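Local atomic coordinates of putative uncharacterized protein TTHB164 (Thermus thermophilus HB8, PDB entry 2ZOP), a protein that probably serves as a subunit of the Cmr ribonucleoprotein complex in type III-B CRISPR immunity against viruses, plasmids and other mobile genetic elements. Residues L35-L38 with V39-G43; R54-E57 with A58-A61; Y90-L93 with T94-L98. All coordinates share one frame; numbering follows the deposited sequence.

Overall arrangement
All three interactions are local, each within its own continuous piece of chain, between residues about one helical turn apart; none closes a long loop, and they follow in series without enclosing or crossing one another. Interaction 1 forms the last turns of helix 25-42, up to the glycine that leads into helix 44-52. Interaction 2 comes next, where the loop after helix 44-52 becomes helix 57-69. Interaction 3 lies in the first half of the long helix 87-111. Interactions 1 and 3 touch, joining helices 25-42 and 87-111; across the trimer interface Leu38 of interaction 1 packs on Leu91 of interaction 3 in a neighbouring subunit. Interaction 2 stands apart, its nearest atoms about 7 Å from interaction 1.

Interaction 1 (L35-L38 with V39-G43); sequences LPVL and VRQAG
Arg40 folds back over the preceding turn of helix 25-42, so that its guanidinium lies above Pro36 and Val37. Its CG stands beside the backbone N, and a bend at chi3 (-63°) turns the flat end back along the helix. Pro36 O sits 3.7 Å above one guanidinium face, displaced toward the rim. The two branches part: NH1 reaches Pro36 CB at 3.7 Å, while NH2 lies against Val37 CG2, also at 3.7 Å. The charge is met by Glu102 of helix 87-111, which forms a salt bridge with NH1. On the other side of Val37, Gln41 runs alongside and points the same way, its OE1 3.6 Å from Val37 CG1. Inward, Leu35 CD1 meets Val39 CG2 at 4.0 Å, the two side chains crossing at a slant, and both rest on Ala47 of helix 44-52. Leu38 packs on Leu91 of a neighbouring subunit, which Gln41 also touches.

Beneath the side chains, Arg40 N bonds to Pro36 O at 3.0 Å. Pro36 has no N-H to give the turn before, and Val37 N makes no such bond either; the helix is kinked here. At the far end Ala42 N bonds to Leu38 O at 2.7 Å, and Gly43, with positive phi (100°), takes the chain out of the helix. Chemically, Leu35, Leu38 and Val39 are thus buried against helix 44-52 and that subunit, while Arg40 and Gln41 lie over Val37 on the more exposed side.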
# COMPACT_ATOMS: atom_id res chain seq x y z
N LEU A 35 13.14 -7.91 -5.39
CA LEU A 35 11.77 -8.24 -5.78
C LEU A 35 10.70 -8.26 -4.68
O LEU A 35 9.64 -7.66 -4.85
CB LEU A 35 11.74 -9.56 -6.56
CG LEU A 35 10.37 -9.88 -7.16
CD1 LEU A 35 9.89 -8.70 -8.03
CD2 LEU A 35 10.46 -11.17 -8.00
N PRO A 36 10.95 -8.94 -3.55
CA PRO A 36 9.90 -8.94 -2.53
C PRO A 36 9.49 -7.51 -2.16
O PRO A 36 8.31 -7.21 -2.01
CB PRO A 36 10.55 -9.69 -1.36
CG PRO A 36 11.46 -10.66 -2.07
CD PRO A 36 12.10 -9.76 -3.12
N VAL A 37 10.49 -6.65 -2.03
CA VAL A 37 10.26 -5.25 -1.68
C VAL A 37 9.38 -4.55 -2.72
O VAL A 37 8.43 -3.84 -2.37
CB VAL A 37 11.62 -4.49 -1.55
CG1 VAL A 37 11.38 -3.02 -1.35
CG2 VAL A 37 12.41 -5.07 -0.39
N LEU A 38 9.68 -4.75 -4.00
CA LEU A 38 8.88 -4.12 -5.04
C LEU A 38 7.44 -4.63 -5.05
O LEU A 38 6.51 -3.85 -5.25
CB LEU A 38 9.48 -4.36 -6.42
CG LEU A 38 10.85 -3.73 -6.67
CD1 LEU A 38 11.26 -4.02 -8.11
CD2 LEU A 38 10.77 -2.21 -6.44
N VAL A 39 7.25 -5.92 -4.84
CA VAL A 39 5.90 -6.46 -4.83
C VAL A 39 5.10 -5.82 -3.69
O VAL A 39 3.96 -5.40 -3.89
CB VAL A 39 5.89 -8.02 -4.68
CG1 VAL A 39 4.48 -8.53 -4.47
CG2 VAL A 39 6.48 -8.66 -5.96
N ARG A 40 5.70 -5.73 -2.51
CA ARG A 40 5.02 -5.14 -1.36
C ARG A 40 4.73 -3.64 -1.50
O ARG A 40 3.63 -3.19 -1.23
CB ARG A 40 5.85 -5.34 -0.08
CG ARG A 40 5.78 -6.73 0.53
CD ARG A 40 6.32 -6.71 1.96
NE ARG A 40 7.73 -6.33 2.00
CZ ARG A 40 8.73 -7.17 1.77
NH1 ARG A 40 8.48 -8.44 1.49
NH2 ARG A 40 9.99 -6.74 1.81
N GLN A 41 5.73 -2.88 -1.93
CA GLN A 41 5.58 -1.43 -2.04
C GLN A 41 4.97 -0.91 -3.34
O GLN A 41 4.22 0.06 -3.32
CB GLN A 41 6.94 -0.77 -1.82
CG GLN A 41 7.72 -1.33 -0.63
CD GLN A 41 8.93 -0.48 -0.24
OE1 GLN A 41 9.60 0.08 -1.10
NE2 GLN A 41 9.21 -0.41 1.05
N ALA A 42 5.28 -1.55 -4.46
CA ALA A 42 4.77 -1.09 -5.75
C ALA A 42 3.58 -1.90 -6.27
O ALA A 42 2.84 -1.43 -7.14
CB ALA A 42 5.90 -1.10 -6.78
N GLY A 43 3.40 -3.10 -5.74
CA GLY A 43 2.30 -3.93 -6.19
C GLY A 43 2.81 -4.95 -7.19
O GLY A 43 3.84 -4.73 -7.83

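Interaction 2 (R54-E57 with A58-A61); sequences RGKE and AHKA. With SO4 (sulfate ion), chain G.
An anion site at the N-terminal end of helix 57-69 brings Lys56, the N-cap residue, against His59 in the first turn. The two side chains run side by side, with Lys56 CB 3.8 Å from His59 ND1, and both turn to a sulfate ion probably taken from the crystallisation liquor. One sulfate oxygen, O2, gathers most of the bonds: His59 ND1 donates at 2.8 Å, Lys56 N at 2.9 Å, and Gly55 N adds a weak one. The His59 ring presents its edge, the sulphur lying in the ring plane; chi1 (-73°) swings the ring to the sulfate side and chi2 (163°) turns ND1 to the ion. Gly55 N gives its straighter bond (172°) to O3, at 2.9 Å, while Lys56 NZ curls round to O4 at 3.2 Å. The N-H groups of Gly55 and Lys56, just before the helix, converge on the anion; the nearby helix N terminus would probably add to the attraction. Arg54 CB packs on His59 CB; NE bonds to Phe50 O, the guanidinium makes a cation-pi contact with the Phe50 ring, and NH1 lies 3.3 Å from sulfate O3.

Lys56 O begins the helix with two weak bonds, to His59 N and Lys60 N, before Ala61 N makes a sound one to Glu57 O at 2.9 Å. Lys60 forms a salt bridge with Asp52 at the end of helix 44-52, and His59 lies on Glu27 and Met31 of helix 25-42.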
# COMPACT_ATOMS: atom_id res chain seq x y z
N ARG A 54 13.97 -4.79 -17.49
CA ARG A 54 15.39 -4.73 -17.18
C ARG A 54 16.19 -5.11 -18.44
O ARG A 54 15.75 -5.94 -19.24
CB ARG A 54 15.74 -5.68 -16.03
CG ARG A 54 15.22 -5.25 -14.64
CD ARG A 54 15.48 -3.76 -14.36
NE ARG A 54 14.36 -2.93 -14.80
CZ ARG A 54 14.44 -1.62 -15.01
NH1 ARG A 54 15.60 -0.99 -14.82
NH2 ARG A 54 13.37 -0.94 -15.40
N GLY A 55 17.35 -4.48 -18.61
CA GLY A 55 18.17 -4.75 -19.77
C GLY A 55 19.21 -5.82 -19.55
O GLY A 55 19.70 -6.42 -20.50
N LYS A 56 19.57 -6.07 -18.29
CA LYS A 56 20.58 -7.08 -18.01
C LYS A 56 19.91 -8.45 -17.94
O LYS A 56 18.88 -8.63 -17.26
CB LYS A 56 21.32 -6.77 -16.71
CG LYS A 56 22.28 -5.58 -16.81
CD LYS A 56 23.10 -5.42 -15.53
CE LYS A 56 24.12 -4.27 -15.64
NZ LYS A 56 23.47 -2.93 -15.68
N GLU A 57 20.49 -9.40 -18.67
CA GLU A 57 19.97 -10.76 -18.74
C GLU A 57 19.75 -11.41 -17.38
O GLU A 57 18.71 -12.02 -17.17
CB GLU A 57 20.90 -11.64 -19.58
CG GLU A 57 20.19 -12.76 -20.32
CD GLU A 57 19.55 -13.78 -19.40
OE1 GLU A 57 20.30 -14.44 -18.65
OE2 GLU A 57 18.30 -13.92 -19.41
N ALA A 58 20.71 -11.28 -16.46
CA ALA A 58 20.59 -11.89 -15.14
C ALA A 58 19.39 -11.37 -14.34
O ALA A 58 18.82 -12.11 -13.53
CB ALA A 58 21.89 -11.69 -14.35
N HIS A 59 19.03 -10.11 -14.54
CA HIS A 59 17.90 -9.51 -13.83
C HIS A 59 16.58 -10.10 -14.33
O HIS A 59 15.70 -10.46 -13.54
CB HIS A 59 17.91 -7.99 -14.02
CG HIS A 59 18.99 -7.28 -13.26
ND1 HIS A 59 19.37 -5.99 -13.56
CD2 HIS A 59 19.73 -7.65 -12.19
CE1 HIS A 59 20.30 -5.60 -12.70
NE2 HIS A 59 20.53 -6.59 -11.86
N LYS A 60 16.47 -10.20 -15.65
CA LYS A 60 15.28 -10.75 -16.30
C LYS A 60 15.15 -12.24 -15.97
O LYS A 60 14.04 -12.74 -15.79
CB LYS A 60 15.40 -10.55 -17.82
CG LYS A 60 14.20 -11.01 -18.63
CD LYS A 60 12.93 -10.24 -18.25
CE LYS A 60 11.85 -10.37 -19.32
NZ LYS A 60 12.19 -9.59 -20.55
N ALA A 61 16.28 -12.93 -15.89
CA ALA A 61 16.28 -14.37 -15.59
C ALA A 61 15.58 -14.67 -14.26
O ALA A 61 14.85 -15.66 -14.15
CB ALA A 61 17.72 -14.90 -15.56
S SO4 G . 19.12 -3.02 -15.82
O1 SO4 G . 18.99 -2.58 -14.42
O2 SO4 G . 19.04 -4.50 -15.90
O3 SO4 G . 18.01 -2.45 -16.61
O4 SO4 G . 20.41 -2.56 -16.35

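Interaction 3 (Y90-L93 with T94-L98); sequences YLRL and TREVL
Thr94 bonds twice to the carbonyl of Tyr90 one turn earlier in helix 87-111. Its backbone N reaches Tyr90 O at 2.9 Å and its OG1 at 2.8 Å, from opposite faces of the carbonyl plane. The hydroxyl can do this because OG1 stands beside the backbone N (chi1 -70°), leaning back over the helix; a threonine can thus spend its polar group within the helix. The same OG1 lies 4.0 Å above the Tyr90 ring, offset toward its rim. Tyr90 has CG opposite its own N (chi1 -176°), which sends the ring outward from the helix, tilted toward Thr94, and its OH bonds to Ser45 N.

On the outer side, Arg95 lays one guanidinium face over Arg92 CA, with NH2 3.7 Å from Arg92 CG. The two guanidinium planes are 65° apart, and Arg92 NH1 and Arg95 NH2 stay 5.3 Å from each other, which should ease the repulsion of like charges. Glu96 extends beside Arg92, its OE1 3.7 Å from the Arg92 CG methylene. The carboxylate takes its salt bridge from Arg4 of helix 4-19, not from Arg92. On the buried side, Leu93 CD1 meets Val97 CG2 at 4.2 Å, the branched tips suiting a helix-packing face.

Leu93 and Val97 fit against Leu44 of helix 44-52 and Leu78 of helix 75-84, and Thr94 touches Val39 of helix 25-42. At the subunit interface, Leu91 packs on Leu38 and Arg95 on Lys34, both of a neighbouring subunit.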
# COMPACT_ATOMS: atom_id res chain seq x y z
N TYR A 90 -6.14 -11.61 -8.12
CA TYR A 90 -4.95 -10.76 -8.18
C TYR A 90 -4.27 -10.72 -6.83
O TYR A 90 -3.04 -10.75 -6.74
CB TYR A 90 -5.33 -9.34 -8.60
CG TYR A 90 -4.16 -8.40 -8.79
CD1 TYR A 90 -3.36 -8.46 -9.95
CD2 TYR A 90 -3.83 -7.45 -7.82
CE1 TYR A 90 -2.27 -7.59 -10.12
CE2 TYR A 90 -2.75 -6.59 -7.98
CZ TYR A 90 -1.97 -6.66 -9.13
OH TYR A 90 -0.93 -5.78 -9.28
N LEU A 91 -5.06 -10.65 -5.76
CA LEU A 91 -4.49 -10.61 -4.42
C LEU A 91 -3.89 -11.96 -4.06
O LEU A 91 -2.85 -12.02 -3.41
CB LEU A 91 -5.56 -10.21 -3.40
CG LEU A 91 -6.07 -8.78 -3.57
CD1 LEU A 91 -7.26 -8.54 -2.67
CD2 LEU A 91 -4.95 -7.81 -3.25
N ARG A 92 -4.54 -13.03 -4.50
CA ARG A 92 -4.05 -14.38 -4.26
C ARG A 92 -2.75 -14.58 -5.03
O ARG A 92 -1.78 -15.14 -4.50
CB ARG A 92 -5.07 -15.43 -4.72
CG ARG A 92 -4.54 -16.86 -4.66
CD ARG A 92 -5.65 -17.90 -4.67
NE ARG A 92 -6.40 -17.92 -5.93
CZ ARG A 92 -7.70 -17.65 -6.02
NH1 ARG A 92 -8.40 -17.34 -4.93
NH2 ARG A 92 -8.31 -17.71 -7.20
N LEU A 93 -2.72 -14.14 -6.28
CA LEU A 93 -1.52 -14.28 -7.10
C LEU A 93 -0.39 -13.50 -6.44
O LEU A 93 0.76 -13.95 -6.41
CB LEU A 93 -1.77 -13.75 -8.51
CG LEU A 93 -0.59 -13.91 -9.47
CD1 LEU A 93 -0.23 -15.38 -9.60
CD2 LEU A 93 -0.95 -13.29 -10.83
N THR A 94 -0.74 -12.33 -5.91
CA THR A 94 0.24 -11.50 -5.24
C THR A 94 0.89 -12.29 -4.09
O THR A 94 2.11 -12.32 -3.97
CB THR A 94 -0.42 -10.21 -4.69
OG1 THR A 94 -0.80 -9.36 -5.78
CG2 THR A 94 0.54 -9.47 -3.75
N ARG A 95 0.07 -12.94 -3.27
CA ARG A 95 0.59 -13.72 -2.14
C ARG A 95 1.54 -14.81 -2.58
O ARG A 95 2.57 -15.03 -1.96
CB ARG A 95 -0.55 -14.37 -1.35
CG ARG A 95 -1.47 -13.41 -0.62
CD ARG A 95 -2.26 -14.17 0.44
NE ARG A 95 -3.07 -15.25 -0.12
CZ ARG A 95 -4.33 -15.11 -0.53
NH1 ARG A 95 -4.94 -13.94 -0.44
NH2 ARG A 95 -4.99 -16.15 -1.02
N GLU A 96 1.17 -15.51 -3.65
CA GLU A 96 1.96 -16.61 -4.20
C GLU A 96 3.30 -16.14 -4.75
O GLU A 96 4.35 -16.71 -4.45
CB GLU A 96 1.15 -17.32 -5.29
CG GLU A 96 -0.06 -18.06 -4.72
CD GLU A 96 -1.01 -18.59 -5.78
OE1 GLU A 96 -1.94 -19.35 -5.42
OE2 GLU A 96 -0.83 -18.25 -6.97
N VAL A 97 3.28 -15.08 -5.55
CA VAL A 97 4.50 -14.53 -6.11
C VAL A 97 5.41 -14.04 -4.98
O VAL A 97 6.61 -14.30 -4.98
CB VAL A 97 4.18 -13.39 -7.11
CG1 VAL A 97 5.43 -12.66 -7.53
CG2 VAL A 97 3.48 -13.98 -8.33
N LEU A 98 4.83 -13.35 -4.00
CA LEU A 98 5.62 -12.85 -2.87
C LEU A 98 6.27 -14.02 -2.11
O LEU A 98 7.44 -13.95 -1.74
CB LEU A 98 4.75 -12.02 -1.92
CG LEU A 98 5.43 -11.40 -0.70
CD1 LEU A 98 6.58 -10.53 -1.16
CD2 LEU A 98 4.43 -10.56 0.10